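Local coordinates for acyl-CoA dehydrogenase domain protein Tcur3483 (Thermomonospora curvata, PDB 6WY9) that probably acts as an FAD-dependent oxidoreductase on CH-CH groups, as a member of the acyl-CoA dehydrogenase family, at residues T332-T337 and G385-L390. Sequence-based numbering, arbitrary orientation.
With FDA (dihydroflavine-adenine dinucleotide), chain C.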
loop_
_atom_site.group_PDB
_atom_site.type_symbol
_atom_site.label_atom_id
_atom_site.label_comp_id
_atom_site.label_asym_id
_atom_site.label_seq_id
_atom_site.Cartn_x
_atom_site.Cartn_y
_atom_site.Cartn_z
ATOM N N THR A 332 10.509 -6.639 -13.218
ATOM C CA THR A 332 9.748 -5.841 -14.180
ATOM C C THR A 332 8.368 -6.427 -14.422
ATOM O O THR A 332 7.387 -5.691 -14.516
ATOM C CB THR A 332 10.476 -5.770 -15.513
ATOM O OG1 THR A 332 11.753 -5.173 -15.317
ATOM C CG2 THR A 332 9.643 -4.896 -16.521
ATOM N N LYS A 333 8.284 -7.753 -14.571
ATOM C CA LYS A 333 6.967 -8.358 -14.790
ATOM C C LYS A 333 6.087 -8.203 -13.555
ATOM O O LYS A 333 4.889 -7.888 -13.660
ATOM C CB LYS A 333 7.153 -9.827 -15.196
ATOM C CG LYS A 333 5.901 -10.607 -15.616
ATOM C CD LYS A 333 5.085 -11.040 -14.399
ATOM C CE LYS A 333 4.018 -12.086 -14.787
ATOM N NZ LYS A 333 3.159 -12.435 -13.594
ATOM N N ALA A 334 6.627 -8.432 -12.357
ATOM C CA ALA A 334 5.727 -8.309 -11.211
ATOM C C ALA A 334 5.282 -6.857 -11.028
ATOM O O ALA A 334 4.097 -6.580 -10.767
ATOM C CB ALA A 334 6.392 -8.849 -9.935
ATOM N N TYR A 335 6.215 -5.908 -11.163
ATOM C CA TYR A 335 5.840 -4.499 -11.034
ATOM C C TYR A 335 4.804 -4.107 -12.098
ATOM O O TYR A 335 3.769 -3.489 -11.781
ATOM C CB TYR A 335 7.081 -3.588 -11.152
ATOM C CG TYR A 335 6.643 -2.130 -11.156
ATOM C CD1 TYR A 335 6.128 -1.554 -9.991
ATOM C CD2 TYR A 335 6.660 -1.366 -12.341
ATOM C CE1 TYR A 335 5.679 -0.224 -9.988
ATOM C CE2 TYR A 335 6.212 -0.047 -12.345
ATOM C CZ TYR A 335 5.707 0.516 -11.176
ATOM O OH TYR A 335 5.241 1.833 -11.182
ATOM N N GLY A 336 5.049 -4.492 -13.361
ATOM C CA GLY A 336 4.152 -4.047 -14.433
ATOM C C GLY A 336 2.744 -4.602 -14.290
ATOM O O GLY A 336 1.757 -3.854 -14.331
ATOM N N THR A 337 2.623 -5.922 -14.056
ATOM C CA THR A 337 1.284 -6.515 -13.904
ATOM C C THR A 337 0.543 -5.986 -12.655
ATOM O O THR A 337 -0.686 -5.778 -12.696
ATOM C CB THR A 337 1.365 -8.062 -13.896
ATOM O OG1 THR A 337 2.191 -8.512 -12.807
ATOM C CG2 THR A 337 1.956 -8.563 -15.218
ATOM N N GLY A 385 4.506 -16.621 -15.120
ATOM C CA GLY A 385 5.262 -16.450 -13.892
ATOM C C GLY A 385 4.437 -15.866 -12.745
ATOM O O GLY A 385 3.814 -14.824 -12.880
ATOM N N VAL A 386 4.481 -16.519 -11.597
ATOM C CA VAL A 386 3.642 -16.198 -10.447
ATOM C C VAL A 386 4.369 -15.139 -9.616
ATOM O O VAL A 386 5.531 -15.344 -9.242
ATOM C CB VAL A 386 3.394 -17.497 -9.665
ATOM C CG1 VAL A 386 2.666 -17.300 -8.311
ATOM C CG2 VAL A 386 2.686 -18.504 -10.591
ATOM N N ASN A 387 3.722 -13.994 -9.337
ATOM C CA ASN A 387 4.505 -12.876 -8.813
ATOM C C ASN A 387 5.201 -13.230 -7.489
ATOM O O ASN A 387 6.288 -12.703 -7.214
ATOM C CB ASN A 387 3.636 -11.604 -8.673
ATOM C CG ASN A 387 3.367 -10.940 -10.029
ATOM O OD1 ASN A 387 3.763 -11.474 -11.097
ATOM N ND2 ASN A 387 2.712 -9.782 -9.999
ATOM N N GLU A 388 4.609 -14.104 -6.653
ATOM C CA GLU A 388 5.325 -14.543 -5.439
ATOM C C GLU A 388 6.668 -15.199 -5.775
ATOM O O GLU A 388 7.675 -14.992 -5.085
ATOM C CB GLU A 388 4.483 -15.541 -4.626
ATOM C CG GLU A 388 3.317 -14.811 -3.836
ATOM C CD GLU A 388 1.985 -14.781 -4.628
ATOM O OE1 GLU A 388 2.043 -14.819 -5.881
ATOM O OE2 GLU A 388 0.897 -14.746 -3.984
ATOM N N VAL A 389 6.658 -16.075 -6.756
ATOM C CA VAL A 389 7.874 -16.783 -7.141
ATOM C C VAL A 389 8.852 -15.813 -7.787
ATOM O O VAL A 389 10.076 -15.914 -7.601
ATOM C CB VAL A 389 7.496 -17.956 -8.052
ATOM C CG1 VAL A 389 8.746 -18.622 -8.682
ATOM C CG2 VAL A 389 6.687 -18.963 -7.225
ATOM N N LEU A 390 8.327 -14.849 -8.544
ATOM C CA LEU A 390 9.204 -13.835 -9.125
ATOM C C LEU A 390 9.895 -13.020 -8.026
ATOM O O LEU A 390 11.089 -12.727 -8.115
ATOM C CB LEU A 390 8.385 -12.947 -10.067
ATOM C CG LEU A 390 7.872 -13.741 -11.284
ATOM C CD1 LEU A 390 7.163 -12.765 -12.249
ATOM C CD2 LEU A 390 8.942 -14.486 -12.018
HETATM P PA FDA C . -1.474 -22.329 -8.445
HETATM O O1A FDA C . -2.513 -23.125 -7.721
HETATM O O2A FDA C . -0.120 -22.975 -8.782
HETATM O O5B FDA C . -1.028 -21.037 -7.445
HETATM C C5B FDA C . -2.192 -20.316 -7.139
HETATM C C4B FDA C . -1.748 -19.095 -6.313
HETATM O O4B FDA C . -0.914 -19.651 -5.188
HETATM C C3B FDA C . -0.742 -18.204 -7.044
HETATM O O3B FDA C . -1.354 -17.208 -7.775
HETATM C C2B FDA C . -0.015 -17.556 -5.879
HETATM O O2B FDA C . -0.828 -16.564 -5.144
HETATM C C1B FDA C . 0.179 -18.731 -4.871
HETATM N N9A FDA C . 1.477 -19.399 -4.954
HETATM C C8A FDA C . 1.871 -20.462 -5.791
HETATM N N7A FDA C . 3.113 -20.863 -5.547
HETATM C C5A FDA C . 3.558 -20.048 -4.529
HETATM C C6A FDA C . 4.798 -19.981 -3.876
HETATM N N6A FDA C . 5.809 -20.813 -4.190
HETATM N N1A FDA C . 5.006 -19.073 -2.897
HETATM C C2A FDA C . 3.939 -18.262 -2.637
HETATM N N3A FDA C . 2.699 -18.198 -3.181
HETATM C C4A FDA C . 2.545 -19.133 -4.132
HETATM N N1 FDA C . -1.156 -21.949 -19.171
HETATM C C2 FDA C . -0.677 -22.656 -20.294
HETATM O O2 FDA C . -0.013 -23.705 -20.140
HETATM N N3 FDA C . -0.984 -22.114 -21.537
HETATM C C4 FDA C . -1.739 -20.934 -21.736
HETATM O O4 FDA C . -1.976 -20.552 -22.874
HETATM C C4X FDA C . -2.190 -20.281 -20.537
HETATM N N5 FDA C . -2.945 -19.112 -20.646
HETATM C C5X FDA C . -3.764 -18.773 -19.602
HETATM C C6 FDA C . -4.798 -17.929 -19.774
HETATM C C7 FDA C . -5.636 -17.627 -18.671
HETATM C C7M FDA C . -6.718 -16.738 -18.895
HETATM C C8 FDA C . -5.417 -18.134 -17.445
HETATM C C8M FDA C . -6.282 -17.811 -16.291
HETATM C C9 FDA C . -4.335 -18.977 -17.256
HETATM C C9A FDA C . -3.524 -19.302 -18.338
HETATM N N10 FDA C . -2.419 -20.153 -18.168
HETATM C C10 FDA C . -1.923 -20.783 -19.314
HETATM C "C1'" FDA C . -2.222 -20.816 -16.847
HETATM C "C2'" FDA C . -1.224 -20.035 -15.947
HETATM O "O2'" FDA C . 0.036 -20.176 -16.401
HETATM C "C3'" FDA C . -1.444 -20.673 -14.501
HETATM O "O3'" FDA C . -2.704 -20.306 -13.976
HETATM C "C4'" FDA C . -0.310 -20.284 -13.565
HETATM O "O4'" FDA C . 0.829 -20.944 -14.001
HETATM C "C5'" FDA C . -0.739 -20.620 -12.111
HETATM O "O5'" FDA C . -0.921 -22.003 -12.032
HETATM P P FDA C . -2.274 -22.319 -11.164
HETATM O O1P FDA C . -3.338 -21.617 -11.858
HETATM O O2P FDA C . -2.337 -23.828 -10.986
HETATM O O3P FDA C . -2.144 -21.590 -9.678
#
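The chain of Lys-333 leaves helix 326-350 with CG opposite the backbone N (chi1 -174°), bends at chi2 and brings NZ to the start of helix 387-399, where Asn-387, its CG beside its own backbone N (chi1 -76°), presents OD1. NZ donates to Asn-387 OD1 at 2.7 Å, tilted from the plane of that carbonyl, and to Gly-385 O at 2.6 Å, nearly in line with the C=O bond. Asn-380 O and Ala-383 O share its N-H groups with these two, so the end of helix 369-380 and the loop after it converge on this nitrogen. The other end of the Asn-387 amide is held as well: ND2 donates almost straight (172°) to Thr-337 OG1 at 3.1 Å, with the acceptor in the amide plane, and also bonds Glu-338 OE2. Thr-337 OG1 in turn donates to Lys-333 O, 2.9 Å away, which takes Thr-337 N on the opposite face of its plane. Bonds at both ends thus fix the amide's flip, while Ala-334 CB packs 3.7 Å from Asn-387 CG. Leu-390 crosses the lysine chain at about a right angle, its CD1 pressed tightly to Lys-333 CD at 3.5 Å. A methionine in place of Lys-333 would probably leave Gly-385 O and Asn-387 OD1 without this donor and let the loop shift. Glu-388 OE2 accepts from FDA O2B at 2.8 Å; Val-386, the N-cap residue, and Val-389 also pack on FDA. The oxygens round NZ would probably favour its charged form, tying two helices of the acyl-CoA dehydrogenase C-terminal domain together beside the cofactor.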